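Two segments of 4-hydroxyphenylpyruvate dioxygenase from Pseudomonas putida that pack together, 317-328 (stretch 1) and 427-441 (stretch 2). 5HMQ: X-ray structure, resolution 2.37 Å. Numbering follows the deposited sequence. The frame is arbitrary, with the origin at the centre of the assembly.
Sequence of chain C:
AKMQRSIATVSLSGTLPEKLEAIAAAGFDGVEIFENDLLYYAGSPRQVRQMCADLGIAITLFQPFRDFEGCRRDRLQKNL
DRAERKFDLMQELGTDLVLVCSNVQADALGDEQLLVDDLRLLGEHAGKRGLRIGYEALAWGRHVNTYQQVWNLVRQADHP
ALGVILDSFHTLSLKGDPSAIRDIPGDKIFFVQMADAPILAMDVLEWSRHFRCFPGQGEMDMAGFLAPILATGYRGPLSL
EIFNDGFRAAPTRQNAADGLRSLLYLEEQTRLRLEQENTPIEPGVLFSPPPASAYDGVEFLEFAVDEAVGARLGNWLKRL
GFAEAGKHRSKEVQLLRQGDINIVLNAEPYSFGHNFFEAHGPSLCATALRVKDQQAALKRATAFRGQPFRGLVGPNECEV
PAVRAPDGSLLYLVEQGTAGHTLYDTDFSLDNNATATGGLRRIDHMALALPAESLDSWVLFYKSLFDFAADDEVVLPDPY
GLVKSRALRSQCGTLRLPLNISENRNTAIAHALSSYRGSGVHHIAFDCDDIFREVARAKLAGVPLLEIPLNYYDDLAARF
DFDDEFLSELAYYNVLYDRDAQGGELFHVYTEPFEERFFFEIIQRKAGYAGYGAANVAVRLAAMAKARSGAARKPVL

Stretch 1 317-328: LKRLGFAEAGKH
Stretch 2, residues 427-441: DFSLDNNATATGGLR

Stretch 1 enters as the last turn of a helix, 317-319, which a Schellman motif closes: Gly 321 N bonds Lys 318 O at 2.8 Å and Phe 322 N bonds Leu 317 O at 2.7 Å. Gly 321 takes phi/psi 103/5, where a CB would jam against the preceding carbonyl. The chain then extends from Ala 323 as a strand. Stretch 2 runs back along it, its short strand about 428-430 lying at 150° to the strand of stretch 1, roughly antiparallel, with axes 4.7 Å apart at closest. The contact buries 722 Å² in all.

At the start of stretch 2, Asp 427 (phi/psi -102/-13) places its carbonyl over one face of the His 328 imidazole, Asp 427 O to His 328 CD2 being 3.4 Å. Phe 428 leaves helical geometry at -114/164 and pairs with His 328 across a non-hydrogen-bonded site, their CA atoms 4.2 Å apart. With His 328 at chi1 t, chi2 -89°, and Phe 428 at chi1 m, chi2 82°, the imidazole turns its edge to the phenyl face, centroids 5.4 Å apart and planes at 78°. This sets the polarized hydrogens of one ring against the pi cloud of the other.

Ser 429 (-114/86, chi1 m) gives the straightest backbone bond of the contact, Ser 429 N to Lys 327 O at 3.0 Å and 162°. Its side chain and that of Lys 327, which is all-trans, leave on the same face of the sheet, where polar groups suit partial or full exposure.

Leu 430 (-75/134, chi m, t) comes opposite Gly 326, CA to CA 4.3 Å. Gly 326, at 138/167, suits this place doubly: its phi disfavours a CB, and one would clash with Ser 429 O and Leu 430 CA. Leu 430 CD2 reaches Ala 325 CB at 4.1 Å, a small apolar contact. The carbonyl O of Ala 325 receives Asp 431 N at 3.0 Å and also a CA-H...O contact from Leu 430 CA at 3.2 Å.

Asp 431 (-86/103, chi1 t) then organizes a turn: its OD1 accepts Asn 433 N at 2.9 Å, and its O accepts Ala 434 N at 3.0 Å. The turn returns Ala 434 (-57/-82) to the contact, Ala 434 CB meeting Ala 323 CB at 3.8 Å. Thr 435, at 53/135 and chi1 p, points away, while Thr 435 O comes within 3.2 Å of Ala 323 CB, a closeness that suits a side chain as short as alanine.

Gly 321 O accepts Thr 437 N at 3.2 Å and, weakly, Gly 438 N at 3.5 Å. Thr 437 (-106/-4, chi1 p) also shares a water: Thr 437 OG1 lies 2.9 Å from its oxygen, and the water donates to Phe 322 O at 2.8 Å. Gly 438 (-121/-176) brings its CA within 4.3 Å of Gly 321 CA. Beyond Gly 439 (-119/36), Leu 440 (-80/135, chi m, t) points toward stretch 1, its CD1 4.3 Å from Phe 322 CE1, both residues buried.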

# COMPACT_ATOMS: atom_id res chain seq x y z
N LEU C 317 5.78 -33.57 -5.32
CA LEU C 317 7.18 -33.61 -5.69
C LEU C 317 7.67 -35.00 -6.10
O LEU C 317 8.47 -35.13 -7.03
CB LEU C 317 8.03 -33.02 -4.55
CG LEU C 317 7.75 -31.55 -4.22
CD1 LEU C 317 8.32 -31.14 -2.86
CD2 LEU C 317 8.23 -30.59 -5.31
N LYS C 318 7.24 -36.08 -5.47
CA LYS C 318 7.58 -37.38 -6.09
C LYS C 318 6.90 -37.59 -7.46
O LYS C 318 7.55 -38.12 -8.37
CB LYS C 318 7.45 -38.51 -5.07
CG LYS C 318 6.38 -38.31 -4.05
CD LYS C 318 6.49 -39.15 -2.76
CE LYS C 318 5.44 -38.92 -1.74
NZ LYS C 318 4.32 -39.78 -1.92
N ARG C 319 5.64 -37.18 -7.63
CA ARG C 319 5.10 -37.29 -8.99
C ARG C 319 5.91 -36.46 -9.99
O ARG C 319 6.01 -36.84 -11.17
CB ARG C 319 3.64 -36.92 -9.02
CG ARG C 319 2.82 -37.73 -8.06
CD ARG C 319 1.37 -37.33 -8.07
NE ARG C 319 0.53 -38.26 -7.32
CZ ARG C 319 -0.01 -37.99 -6.14
NH1 ARG C 319 0.18 -36.80 -5.58
NH2 ARG C 319 -0.77 -38.89 -5.53
N LEU C 320 6.48 -35.34 -9.56
CA LEU C 320 7.37 -34.55 -10.41
C LEU C 320 8.79 -35.12 -10.48
O LEU C 320 9.66 -34.50 -11.10
CB LEU C 320 7.43 -33.10 -9.92
CG LEU C 320 6.23 -32.25 -10.34
CD1 LEU C 320 6.12 -31.00 -9.45
CD2 LEU C 320 6.36 -31.85 -11.82
N GLY C 321 9.04 -36.28 -9.88
CA GLY C 321 10.30 -36.97 -10.03
C GLY C 321 11.26 -36.87 -8.87
O GLY C 321 12.39 -37.36 -8.98
N PHE C 322 10.86 -36.24 -7.76
CA PHE C 322 11.76 -36.07 -6.63
C PHE C 322 11.79 -37.34 -5.79
O PHE C 322 10.78 -38.03 -5.64
CB PHE C 322 11.34 -34.88 -5.77
CG PHE C 322 11.62 -33.55 -6.41
CD1 PHE C 322 10.72 -32.99 -7.30
CD2 PHE C 322 12.79 -32.86 -6.12
CE1 PHE C 322 10.98 -31.77 -7.89
CE2 PHE C 322 13.05 -31.64 -6.71
CZ PHE C 322 12.15 -31.09 -7.59
N ALA C 323 12.96 -37.66 -5.25
CA ALA C 323 13.14 -38.79 -4.35
C ALA C 323 13.13 -38.32 -2.91
O ALA C 323 13.61 -37.22 -2.60
CB ALA C 323 14.45 -39.52 -4.65
N GLU C 324 12.57 -39.14 -2.03
CA GLU C 324 12.63 -38.89 -0.59
C GLU C 324 14.06 -39.13 -0.12
O GLU C 324 14.45 -40.26 0.15
CB GLU C 324 11.65 -39.78 0.16
CG GLU C 324 10.20 -39.60 -0.26
CD GLU C 324 9.25 -40.35 0.65
OE1 GLU C 324 8.91 -39.81 1.73
OE2 GLU C 324 8.83 -41.47 0.30
N ALA C 325 14.84 -38.06 0.00
CA ALA C 325 16.25 -38.22 0.33
C ALA C 325 16.48 -38.51 1.81
O ALA C 325 17.60 -38.86 2.18
CB ALA C 325 17.03 -36.97 -0.08
N GLY C 326 15.45 -38.41 2.64
CA GLY C 326 15.61 -38.69 4.05
C GLY C 326 14.90 -37.71 4.97
O GLY C 326 14.45 -36.64 4.53
N LYS C 327 14.78 -38.07 6.24
CA LYS C 327 14.10 -37.27 7.24
C LYS C 327 15.13 -36.67 8.20
O LYS C 327 16.20 -37.23 8.42
CB LYS C 327 13.09 -38.11 8.02
CG LYS C 327 12.29 -37.34 9.08
CD LYS C 327 11.07 -38.12 9.53
CE LYS C 327 10.40 -37.44 10.72
NZ LYS C 327 9.38 -38.31 11.37
N HIS C 328 14.80 -35.49 8.74
CA HIS C 328 15.61 -34.89 9.78
C HIS C 328 15.74 -35.84 10.97
O HIS C 328 14.83 -36.62 11.26
CB HIS C 328 14.99 -33.56 10.22
CG HIS C 328 15.93 -32.66 10.96
ND1 HIS C 328 16.08 -32.71 12.33
CD2 HIS C 328 16.76 -31.68 10.52
CE1 HIS C 328 16.96 -31.80 12.71
NE2 HIS C 328 17.39 -31.16 11.63
N ASP C 427 22.54 -33.04 9.44
CA ASP C 427 21.28 -32.91 10.17
C ASP C 427 20.22 -33.91 9.74
O ASP C 427 19.22 -34.06 10.45
CB ASP C 427 20.70 -31.50 10.00
CG ASP C 427 21.78 -30.43 10.02
OD1 ASP C 427 21.70 -29.51 9.18
OD2 ASP C 427 22.65 -30.45 10.91
N PHE C 428 20.42 -34.61 8.63
CA PHE C 428 19.45 -35.56 8.11
C PHE C 428 20.01 -36.97 8.17
O PHE C 428 21.21 -37.19 8.30
CB PHE C 428 19.06 -35.22 6.67
CG PHE C 428 18.32 -33.91 6.52
CD1 PHE C 428 19.01 -32.71 6.48
CD2 PHE C 428 16.94 -33.89 6.42
CE1 PHE C 428 18.34 -31.51 6.34
CE2 PHE C 428 16.27 -32.70 6.28
CZ PHE C 428 16.96 -31.51 6.24
N SER C 429 19.10 -37.94 8.03
CA SER C 429 19.45 -39.35 8.00
C SER C 429 19.09 -39.79 6.58
O SER C 429 17.98 -40.27 6.31
CB SER C 429 18.71 -40.16 9.06
OG SER C 429 19.39 -40.11 10.30
N LEU C 430 20.05 -39.60 5.68
CA LEU C 430 19.81 -39.73 4.26
C LEU C 430 19.69 -41.20 3.87
O LEU C 430 20.50 -42.03 4.29
CB LEU C 430 20.94 -39.05 3.49
CG LEU C 430 20.99 -37.52 3.58
CD1 LEU C 430 22.26 -36.97 2.96
CD2 LEU C 430 19.79 -36.90 2.89
N ASP C 431 18.68 -41.51 3.07
CA ASP C 431 18.48 -42.85 2.53
C ASP C 431 19.31 -42.95 1.25
O ASP C 431 18.93 -42.43 0.20
CB ASP C 431 17.00 -43.11 2.27
CG ASP C 431 16.71 -44.52 1.78
OD1 ASP C 431 17.66 -45.26 1.42
OD2 ASP C 431 15.52 -44.91 1.77
N ASN C 432 20.45 -43.63 1.35
CA ASN C 432 21.39 -43.74 0.23
C ASN C 432 20.89 -44.74 -0.82
O ASN C 432 21.66 -45.19 -1.67
CB ASN C 432 22.78 -44.15 0.73
CG ASN C 432 23.51 -43.01 1.44
OD1 ASN C 432 23.17 -41.84 1.26
ND2 ASN C 432 24.51 -43.36 2.23
N ASN C 433 19.60 -45.08 -0.75
CA ASN C 433 18.92 -45.81 -1.82
C ASN C 433 17.83 -44.98 -2.50
O ASN C 433 17.00 -45.55 -3.22
CB ASN C 433 18.30 -47.12 -1.31
CG ASN C 433 19.34 -48.10 -0.79
OD1 ASN C 433 20.52 -47.77 -0.64
ND2 ASN C 433 18.91 -49.33 -0.55
N ALA C 434 17.79 -43.67 -2.28
CA ALA C 434 16.76 -42.82 -2.87
C ALA C 434 16.75 -42.95 -4.40
O ALA C 434 15.98 -43.73 -4.99
CB ALA C 434 17.00 -41.36 -2.50
N THR C 435 17.68 -42.19 -5.04
CA THR C 435 17.73 -41.83 -6.47
C THR C 435 16.42 -41.22 -6.94
O THR C 435 15.37 -41.79 -6.67
CB THR C 435 17.98 -42.99 -7.40
OG1 THR C 435 17.27 -44.10 -6.96
CG2 THR C 435 19.42 -43.41 -7.17
N ALA C 436 16.46 -40.12 -7.70
CA ALA C 436 15.24 -39.56 -8.27
C ALA C 436 14.74 -40.44 -9.42
O ALA C 436 15.47 -41.29 -9.94
CB ALA C 436 15.48 -38.14 -8.77
N THR C 437 13.48 -40.25 -9.79
CA THR C 437 12.87 -40.96 -10.91
C THR C 437 12.68 -40.11 -12.15
O THR C 437 12.25 -40.64 -13.19
CB THR C 437 11.50 -41.53 -10.49
OG1 THR C 437 10.63 -40.45 -10.14
CG2 THR C 437 11.65 -42.44 -9.30
N GLY C 438 13.00 -38.81 -12.11
CA GLY C 438 12.93 -37.95 -13.27
C GLY C 438 14.25 -37.30 -13.64
O GLY C 438 15.30 -37.55 -13.05
N GLY C 439 14.16 -36.44 -14.66
CA GLY C 439 15.32 -35.75 -15.19
C GLY C 439 15.26 -34.24 -15.10
O GLY C 439 15.73 -33.55 -16.01
N LEU C 440 14.68 -33.71 -14.02
CA LEU C 440 14.82 -32.29 -13.73
C LEU C 440 16.17 -32.07 -13.07
O LEU C 440 16.58 -32.84 -12.21
CB LEU C 440 13.70 -31.80 -12.81
CG LEU C 440 12.29 -32.22 -13.21
CD1 LEU C 440 11.27 -31.70 -12.21
CD2 LEU C 440 11.99 -31.72 -14.60
N ARG C 441 16.88 -31.04 -13.51
CA ARG C 441 18.26 -30.93 -13.08
C ARG C 441 18.54 -29.72 -12.21
O ARG C 441 19.29 -29.84 -11.23
CB ARG C 441 19.17 -30.96 -14.30
CG ARG C 441 18.94 -32.29 -15.05
CD ARG C 441 20.17 -32.71 -15.78
NE ARG C 441 20.97 -31.59 -16.18
CZ ARG C 441 21.87 -31.68 -17.17
NH1 ARG C 441 22.11 -32.85 -17.80
NH2 ARG C 441 22.59 -30.59 -17.52
O HOH W 1 10.13 -40.15 -7.35